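Local atomic coordinates of GTPase subunit of restriction endonuclease (Thermococcus gammatolerans, PDB entry 6P0F), a protein that probably recognises modified DNA through its N-terminal YTH-like domain, serving as the GTP-hydrolysing subunit of an McrB-type restriction endonuclease. Residues Leu5-Ile10 against Tyr151-Gly156; Tyr17-Glu22 against Asp113-Gly118; Ser56-Tyr61 against Phe121-Phe126. All coordinates share one frame; numbering follows the deposited sequence.

Interaction 1 of 3, residues Leu5-Ile10 against Tyr151-Gly156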
# COMPACT_ATOMS: atom_id res chain seq x y z
N LEU A 5 11.19 -2.68 -0.04
CA LEU A 5 10.44 -1.44 0.05
C LEU A 5 9.79 -1.19 -1.30
O LEU A 5 10.48 -1.19 -2.33
CB LEU A 5 11.33 -0.27 0.46
CG LEU A 5 10.74 1.14 0.41
CD1 LEU A 5 9.54 1.18 1.39
CD2 LEU A 5 11.79 2.19 0.73
N PHE A 6 8.47 -1.00 -1.30
CA PHE A 6 7.71 -0.72 -2.50
C PHE A 6 7.04 0.65 -2.38
O PHE A 6 6.78 1.12 -1.28
CB PHE A 6 6.64 -1.78 -2.73
CG PHE A 6 7.19 -3.14 -2.90
CD1 PHE A 6 7.68 -3.56 -4.13
CD2 PHE A 6 7.26 -4.01 -1.82
CE1 PHE A 6 8.22 -4.82 -4.29
CE2 PHE A 6 7.78 -5.29 -1.99
CZ PHE A 6 8.29 -5.68 -3.24
N ILE A 7 6.81 1.28 -3.54
CA ILE A 7 6.02 2.51 -3.63
C ILE A 7 4.77 2.22 -4.44
O ILE A 7 4.84 1.67 -5.55
CB ILE A 7 6.81 3.66 -4.30
CG1 ILE A 7 7.99 4.06 -3.44
CG2 ILE A 7 5.88 4.85 -4.56
CD1 ILE A 7 9.02 4.85 -4.24
N ILE A 8 3.61 2.56 -3.88
CA ILE A 8 2.35 2.41 -4.59
C ILE A 8 1.71 3.78 -4.70
O ILE A 8 1.47 4.45 -3.69
CB ILE A 8 1.43 1.40 -3.91
CG1 ILE A 8 2.07 0.02 -3.99
CG2 ILE A 8 0.04 1.40 -4.56
CD1 ILE A 8 1.29 -1.04 -3.16
N GLY A 9 1.42 4.21 -5.95
CA GLY A 9 0.92 5.53 -6.20
C GLY A 9 -0.61 5.47 -6.29
O GLY A 9 -1.15 4.75 -7.11
N ILE A 10 -1.25 6.23 -5.43
CA ILE A 10 -2.71 6.28 -5.34
C ILE A 10 -3.16 7.60 -5.93
O ILE A 10 -2.90 8.66 -5.36
CB ILE A 10 -3.19 6.16 -3.88
CG1 ILE A 10 -2.65 4.91 -3.19
CG2 ILE A 10 -4.75 6.25 -3.82
CD1 ILE A 10 -3.11 3.62 -3.79
N TYR A 151 8.25 12.05 -9.00
CA TYR A 151 8.14 10.62 -9.28
C TYR A 151 6.93 10.02 -8.56
O TYR A 151 6.75 10.18 -7.35
CB TYR A 151 9.42 9.92 -8.84
CG TYR A 151 9.45 8.43 -9.04
CD1 TYR A 151 9.21 7.86 -10.28
CD2 TYR A 151 9.73 7.59 -7.98
CE1 TYR A 151 9.24 6.49 -10.45
CE2 TYR A 151 9.80 6.23 -8.14
CZ TYR A 151 9.53 5.68 -9.35
OH TYR A 151 9.59 4.30 -9.48
N PHE A 152 6.11 9.29 -9.32
CA PHE A 152 4.79 8.85 -8.86
C PHE A 152 4.45 7.57 -9.61
O PHE A 152 3.57 7.56 -10.49
CB PHE A 152 3.76 9.96 -9.07
CG PHE A 152 2.42 9.75 -8.40
CD1 PHE A 152 2.33 9.36 -7.10
CD2 PHE A 152 1.24 10.02 -9.07
CE1 PHE A 152 1.09 9.20 -6.49
CE2 PHE A 152 0.01 9.85 -8.47
CZ PHE A 152 -0.07 9.43 -7.17
N PRO A 153 5.11 6.47 -9.28
CA PRO A 153 4.86 5.22 -10.00
C PRO A 153 3.53 4.61 -9.60
O PRO A 153 3.07 4.76 -8.47
CB PRO A 153 6.03 4.32 -9.59
CG PRO A 153 6.34 4.76 -8.19
CD PRO A 153 6.08 6.28 -8.18
N ILE A 154 2.91 3.90 -10.54
CA ILE A 154 1.77 3.08 -10.15
C ILE A 154 2.19 2.02 -9.14
O ILE A 154 1.53 1.81 -8.11
CB ILE A 154 1.09 2.47 -11.38
CG1 ILE A 154 0.30 3.56 -12.11
CG2 ILE A 154 0.14 1.37 -10.97
CD1 ILE A 154 -0.24 3.12 -13.43
N ALA A 155 3.32 1.36 -9.40
CA ALA A 155 3.92 0.40 -8.48
C ALA A 155 5.41 0.37 -8.74
O ALA A 155 5.83 0.05 -9.86
CB ALA A 155 3.32 -0.99 -8.65
N GLY A 156 6.20 0.69 -7.73
CA GLY A 156 7.65 0.72 -7.86
C GLY A 156 8.34 -0.10 -6.78
O GLY A 156 7.82 -0.30 -5.69
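Ile7 and Gly156 form an antiparallel hydrogen-bonded pair: Ile7 N donates to Gly156 O at 2.9 Å, and Gly156 N returns a shorter bond of 2.7 Å to Ile7 O. The next pair, Ile8 with Ala155, is non-hydrogen-bonded, and beyond it Gly9 N donates to Ile154 O at 3.2 Å. Packing is tightest around Gly9, where a CB would collide with Pro153 O. The Phe152 ring, its CG anti to the backbone N (chi1 -168°), lies against the bare Gly9 backbone: Phe152 CE1 is 3.7 Å from Gly9 CA, and Phe152 CZ presents the ring edge in plane to Ile10 O at 3.4 Å. An alanine in place of Phe152 would probably open a gap beside Gly9 and leave Ile10 O without this edge contact. Ile7 crosses Pro153 at about a right angle, where Ile7 CG2 meets Pro153 CG at 3.7 Å, while Pro153 CD sits over the centre of the Tyr151 ring. The outer side is looser: Ile154 is exposed, its CB pointing away from strand 5-11, and Tyr151, near a bound MES molecule, brings CE2 to 4.2 Å from Ile7 CD1. Strand 5-11 is thus flanked by strand 155-158 here and by parallel strand 70-76 through further backbone bonds, with Ile8 against Trp53 of strand 49-55 and Ile10 against helix 15-26.

Interaction 2 of 3, residues Tyr17-Glu22 against Asp113-Gly118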
# COMPACT_ATOMS: atom_id res chain seq x y z
N TYR A 17 -8.45 6.02 -5.29
CA TYR A 17 -8.41 6.72 -4.02
C TYR A 17 -9.61 6.33 -3.17
O TYR A 17 -9.49 6.16 -1.96
CB TYR A 17 -8.37 8.24 -4.16
CG TYR A 17 -8.24 8.91 -2.81
CD1 TYR A 17 -7.00 9.01 -2.18
CD2 TYR A 17 -9.36 9.38 -2.11
CE1 TYR A 17 -6.86 9.60 -0.94
CE2 TYR A 17 -9.22 9.95 -0.85
CZ TYR A 17 -7.97 10.06 -0.27
OH TYR A 17 -7.79 10.62 0.97
N GLU A 18 -10.80 6.24 -3.78
CA GLU A 18 -11.97 5.81 -3.02
C GLU A 18 -11.73 4.46 -2.36
O GLU A 18 -12.05 4.26 -1.18
CB GLU A 18 -13.20 5.74 -3.94
CG GLU A 18 -13.52 7.08 -4.58
CD GLU A 18 -13.90 8.13 -3.54
OE1 GLU A 18 -13.10 9.04 -3.28
OE2 GLU A 18 -15.00 8.03 -2.97
N ASN A 19 -11.14 3.51 -3.10
CA ASN A 19 -10.86 2.19 -2.53
C ASN A 19 -9.83 2.28 -1.41
O ASN A 19 -9.96 1.61 -0.38
CB ASN A 19 -10.36 1.27 -3.64
CG ASN A 19 -11.45 0.90 -4.64
OD1 ASN A 19 -12.61 1.24 -4.45
ND2 ASN A 19 -11.08 0.21 -5.70
N PHE A 20 -8.80 3.10 -1.60
CA PHE A 20 -7.75 3.30 -0.60
C PHE A 20 -8.30 3.93 0.68
O PHE A 20 -7.96 3.52 1.79
CB PHE A 20 -6.69 4.19 -1.22
CG PHE A 20 -5.52 4.50 -0.35
CD1 PHE A 20 -4.55 3.54 -0.12
CD2 PHE A 20 -5.36 5.77 0.21
CE1 PHE A 20 -3.43 3.86 0.68
CE2 PHE A 20 -4.25 6.08 0.98
CZ PHE A 20 -3.30 5.12 1.20
N GLU A 21 -9.15 4.94 0.53
CA GLU A 21 -9.80 5.54 1.69
C GLU A 21 -10.60 4.49 2.45
O GLU A 21 -10.58 4.47 3.68
CB GLU A 21 -10.69 6.69 1.22
CG GLU A 21 -11.40 7.42 2.34
CD GLU A 21 -12.20 8.61 1.81
OE1 GLU A 21 -13.03 8.39 0.91
OE2 GLU A 21 -11.97 9.75 2.27
N GLU A 22 -11.27 3.59 1.73
CA GLU A 22 -12.12 2.63 2.39
C GLU A 22 -11.33 1.65 3.25
O GLU A 22 -11.68 1.40 4.40
CB GLU A 22 -12.96 1.88 1.36
CG GLU A 22 -13.87 0.87 2.00
CD GLU A 22 -15.12 1.52 2.65
OE1 GLU A 22 -15.58 1.01 3.68
OE2 GLU A 22 -15.62 2.53 2.07
N ASP A 113 -17.67 -5.85 -2.10
CA ASP A 113 -18.26 -5.26 -0.90
C ASP A 113 -17.56 -3.95 -0.53
O ASP A 113 -18.18 -3.05 0.06
CB ASP A 113 -18.13 -6.19 0.33
CG ASP A 113 -18.94 -7.50 0.25
OD1 ASP A 113 -19.72 -7.72 -0.71
OD2 ASP A 113 -18.78 -8.32 1.20
N PHE A 114 -16.25 -3.86 -0.82
CA PHE A 114 -15.37 -2.79 -0.33
C PHE A 114 -14.84 -1.87 -1.41
O PHE A 114 -14.59 -0.68 -1.14
CB PHE A 114 -14.13 -3.40 0.34
CG PHE A 114 -14.44 -4.43 1.33
CD1 PHE A 114 -15.01 -4.08 2.53
CD2 PHE A 114 -14.16 -5.76 1.07
CE1 PHE A 114 -15.30 -5.04 3.46
CE2 PHE A 114 -14.45 -6.71 1.98
CZ PHE A 114 -15.03 -6.37 3.18
N TRP A 115 -14.61 -2.38 -2.60
CA TRP A 115 -13.87 -1.71 -3.63
C TRP A 115 -14.67 -1.62 -4.92
O TRP A 115 -15.31 -2.60 -5.33
CB TRP A 115 -12.61 -2.48 -3.91
CG TRP A 115 -11.57 -2.40 -2.85
CD1 TRP A 115 -11.39 -1.40 -1.95
CD2 TRP A 115 -10.54 -3.35 -2.61
NE1 TRP A 115 -10.27 -1.65 -1.17
CE2 TRP A 115 -9.76 -2.86 -1.54
CE3 TRP A 115 -10.22 -4.58 -3.18
CZ2 TRP A 115 -8.67 -3.56 -1.05
CZ3 TRP A 115 -9.11 -5.26 -2.70
CH2 TRP A 115 -8.37 -4.75 -1.64
N ARG A 116 -14.61 -0.46 -5.56
CA ARG A 116 -15.05 -0.36 -6.94
C ARG A 116 -14.15 -1.22 -7.80
O ARG A 116 -12.92 -1.06 -7.76
CB ARG A 116 -14.99 1.09 -7.41
CG ARG A 116 -15.99 2.01 -6.75
CD ARG A 116 -15.75 3.41 -7.29
NE ARG A 116 -16.68 4.44 -6.83
CZ ARG A 116 -16.80 4.85 -5.57
NH1 ARG A 116 -16.08 4.29 -4.61
NH2 ARG A 116 -17.66 5.81 -5.28
N LYS A 117 -14.73 -2.15 -8.55
CA LYS A 117 -13.91 -3.04 -9.36
C LYS A 117 -13.08 -3.97 -8.49
O LYS A 117 -12.05 -4.47 -8.94
CB LYS A 117 -12.96 -2.25 -10.25
CG LYS A 117 -13.58 -1.34 -11.27
CD LYS A 117 -13.75 -2.11 -12.56
CE LYS A 117 -12.60 -1.80 -13.54
NZ LYS A 117 -12.76 -0.48 -14.25
N GLY A 118 -13.55 -4.24 -7.28
CA GLY A 118 -12.71 -4.92 -6.31
C GLY A 118 -12.25 -6.28 -6.79
O GLY A 118 -11.14 -6.72 -6.45
O HOH W 1 -14.72 1.96 -2.46
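Glu18 and Asn19 of helix 15-26 meet Trp115 and Arg116 at the start of a type II beta turn, Trp115 to Gly118, in the long loop between strands 91-102 and 123-127 of this YTH-like domain. Glu18 comes first, laying CG over one face of the Arg116 guanidinium, offset toward its rim; Glu18 CB is 3.3 Å from Arg116 NH1. Glu18 OE2 stays well out of the guanidinium plane, 4.2 Å from Arg116 NH2, so opposite charges are merely near each other. Asn19 carries the contact. With CG anti to its carbonyl carbon (chi1 -70°), the amide pairs with the backbone N-H and C=O of Arg116: OD1 accepts from Arg116 N at 2.8 Å, and ND2 donates to Arg116 O at 3.0 Å, on a lone pair. This pair of bonds fixes the rotation of the amide, which lies 34° from the indole plane, with Asn19 CB 3.3 Å from Trp115 CD1. Trp115 NE1 gives Asn19 O just a weak bond and is better served by Thr23 OG1. A turn later, Glu22 OE1 forms a salt bridge with Lys26 NZ, and Glu22 CG rests 3.6 Å from Phe114 O, the carbonyl that a water, donating to both, bridges to Asn19 OD1.

Interaction 3 of 3, residues Ser56-Tyr61 against Phe121-Phe126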
# COMPACT_ATOMS: atom_id res chain seq x y z
N SER A 56 -3.61 -6.42 -8.81
CA SER A 56 -3.85 -7.41 -9.86
C SER A 56 -2.80 -8.51 -9.93
O SER A 56 -3.10 -9.58 -10.46
CB SER A 56 -3.90 -6.74 -11.24
OG SER A 56 -4.67 -5.56 -11.23
N LYS A 57 -1.58 -8.27 -9.43
CA LYS A 57 -0.50 -9.25 -9.49
C LYS A 57 0.17 -9.40 -8.14
O LYS A 57 0.10 -8.52 -7.28
CB LYS A 57 0.60 -8.85 -10.49
CG LYS A 57 0.15 -8.63 -11.90
CD LYS A 57 1.35 -8.55 -12.84
CE LYS A 57 1.28 -9.62 -13.94
NZ LYS A 57 0.63 -9.12 -15.20
N GLU A 58 0.86 -10.54 -7.98
CA GLU A 58 1.64 -10.84 -6.79
C GLU A 58 2.95 -10.07 -6.73
O GLU A 58 3.55 -9.97 -5.65
CB GLU A 58 1.95 -12.34 -6.75
CG GLU A 58 2.39 -12.87 -5.41
CD GLU A 58 2.41 -14.39 -5.39
OE1 GLU A 58 1.83 -14.99 -4.45
OE2 GLU A 58 2.99 -14.97 -6.34
N THR A 59 3.42 -9.56 -7.88
CA THR A 59 4.75 -8.98 -7.97
C THR A 59 4.70 -7.50 -8.32
O THR A 59 3.75 -7.03 -8.95
CB THR A 59 5.60 -9.69 -9.04
OG1 THR A 59 4.97 -9.50 -10.32
CG2 THR A 59 5.71 -11.17 -8.74
N ILE A 60 5.74 -6.78 -7.91
CA ILE A 60 6.04 -5.43 -8.39
C ILE A 60 7.46 -5.43 -8.95
O ILE A 60 8.39 -5.87 -8.27
CB ILE A 60 5.90 -4.36 -7.29
CG1 ILE A 60 4.45 -4.27 -6.82
CG2 ILE A 60 6.46 -3.02 -7.81
CD1 ILE A 60 4.29 -3.46 -5.55
N TYR A 61 7.62 -4.97 -10.18
CA TYR A 61 8.92 -4.99 -10.81
C TYR A 61 9.54 -6.36 -10.66
O TYR A 61 10.74 -6.50 -10.47
CB TYR A 61 9.82 -3.86 -10.35
CG TYR A 61 9.70 -2.67 -11.27
CD1 TYR A 61 8.52 -1.95 -11.33
CD2 TYR A 61 10.74 -2.30 -12.10
CE1 TYR A 61 8.38 -0.87 -12.18
CE2 TYR A 61 10.61 -1.23 -12.96
CZ TYR A 61 9.43 -0.52 -13.00
OH TYR A 61 9.30 0.56 -13.84
N PHE A 121 -8.67 -6.99 -7.90
CA PHE A 121 -7.50 -6.72 -7.05
C PHE A 121 -7.31 -7.82 -6.01
O PHE A 121 -7.31 -7.59 -4.78
CB PHE A 121 -7.66 -5.36 -6.38
CG PHE A 121 -7.96 -4.25 -7.35
CD1 PHE A 121 -7.01 -3.84 -8.25
CD2 PHE A 121 -9.20 -3.63 -7.37
CE1 PHE A 121 -7.27 -2.82 -9.15
CE2 PHE A 121 -9.47 -2.63 -8.28
CZ PHE A 121 -8.50 -2.21 -9.16
N ARG A 122 -7.08 -9.03 -6.51
CA ARG A 122 -7.18 -10.22 -5.67
C ARG A 122 -5.89 -10.57 -4.92
O ARG A 122 -5.92 -11.47 -4.07
CB ARG A 122 -7.61 -11.41 -6.52
CG ARG A 122 -6.56 -11.89 -7.52
CD ARG A 122 -7.17 -12.90 -8.50
NE ARG A 122 -6.14 -13.44 -9.40
CZ ARG A 122 -5.33 -14.45 -9.10
NH1 ARG A 122 -5.44 -15.07 -7.92
NH2 ARG A 122 -4.43 -14.87 -9.97
N PHE A 123 -4.78 -9.90 -5.17
CA PHE A 123 -3.57 -10.10 -4.38
C PHE A 123 -3.58 -9.10 -3.23
O PHE A 123 -3.29 -7.91 -3.42
CB PHE A 123 -2.33 -9.99 -5.27
CG PHE A 123 -2.21 -11.13 -6.25
CD1 PHE A 123 -1.66 -12.35 -5.85
CD2 PHE A 123 -2.70 -11.01 -7.53
CE1 PHE A 123 -1.57 -13.41 -6.74
CE2 PHE A 123 -2.63 -12.08 -8.42
CZ PHE A 123 -2.06 -13.28 -8.02
N LEU A 124 -3.91 -9.59 -2.04
CA LEU A 124 -4.13 -8.73 -0.89
C LEU A 124 -2.89 -8.64 -0.01
O LEU A 124 -2.17 -9.63 0.20
CB LEU A 124 -5.30 -9.24 -0.04
CG LEU A 124 -6.62 -9.57 -0.71
CD1 LEU A 124 -7.64 -9.99 0.35
CD2 LEU A 124 -7.12 -8.38 -1.50
N MSE A 125 -2.71 -7.47 0.58
CA MSE A 125 -1.68 -7.26 1.61
C MSE A 125 -2.38 -6.67 2.83
O MSE A 125 -3.11 -5.68 2.69
CB MSE A 125 -0.56 -6.34 1.12
CG MSE A 125 -1.05 -4.93 0.81
SE MSE A 125 0.32 -3.96 -0.25
CE MSE A 125 0.35 -5.22 -1.62
N PHE A 126 -2.17 -7.25 4.00
CA PHE A 126 -2.77 -6.78 5.24
C PHE A 126 -1.74 -5.99 6.05
O PHE A 126 -0.56 -6.35 6.07
CB PHE A 126 -3.32 -7.95 6.06
CG PHE A 126 -4.63 -8.47 5.56
CD1 PHE A 126 -4.68 -9.32 4.48
CD2 PHE A 126 -5.83 -8.06 6.15
CE1 PHE A 126 -5.90 -9.77 3.96
CE2 PHE A 126 -7.03 -8.50 5.64
CZ PHE A 126 -7.05 -9.36 4.53
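Phe123 and the backbone of Ser56-Glu58 make most of this surface contact, which has no hydrogen bond across it. The main interaction is a peptide group against an aromatic face: the bond between Lys57 and Glu58 lies over the Phe123 ring, with Glu58 N 3.5 Å above its centre and Lys57 C 3.3 Å from Phe123 CD2. Phe123 reaches this position with CG anti to its own carbonyl carbon (chi1 -69°). A second kind is polar atom to ring edge: Ser56 O sits near the ring plane, 3.3 Å from Phe123 CE2, where the slightly positive C-H rim would probably suit a carbonyl oxygen. Apolar packing of Glu58 against the ring comes third, its side chain crossing Phe123 at about a right angle with Glu58 CB 3.7 Å from Phe123 CE1. The remaining touch is slight, Ser56 OG against Phe121 CD1 at 4.2 Å. Beyond the ring plane from Glu58 N, and offset past the ring's edge, stands the guanidinium of Arg122; Phe123 CZ lies 3.3 Å above the plane of that guanidinium, toward its rim. Arg122 is itself held through NH1, which forms a salt bridge with Glu102 and bonds to Ile103 O. The arrangement belongs to the entry of strand 123-127 into the mixed sheet beside antiparallel strand 49-55, where Arg122 and Phe123 together face Arg55 in a classic beta bulge.

The three contacts join distant parts of one YTH-like domain. Interactions 2 and 3 are both nested inside the long chain loop closed by interaction 1, and their own segments alternate along the sequence. The centres of interactions 1 and 2 are about 18 Å apart. Those of interactions 2 and 3 are separated by about 15 Å. Interactions 1 and 3, with centres about 13 Å apart, reach the same mixed sheet and meet where Ile60 packs on Phe6 and Ala155. Strand 5-11 and helix 15-26 follow each other in the chain, and Ile10 packs on Tyr17 and Phe20. Trp115 in turn touches Phe121 and Leu124, so the sheet, helix 15-26 and the 113-118 loop are packed together in a single domain.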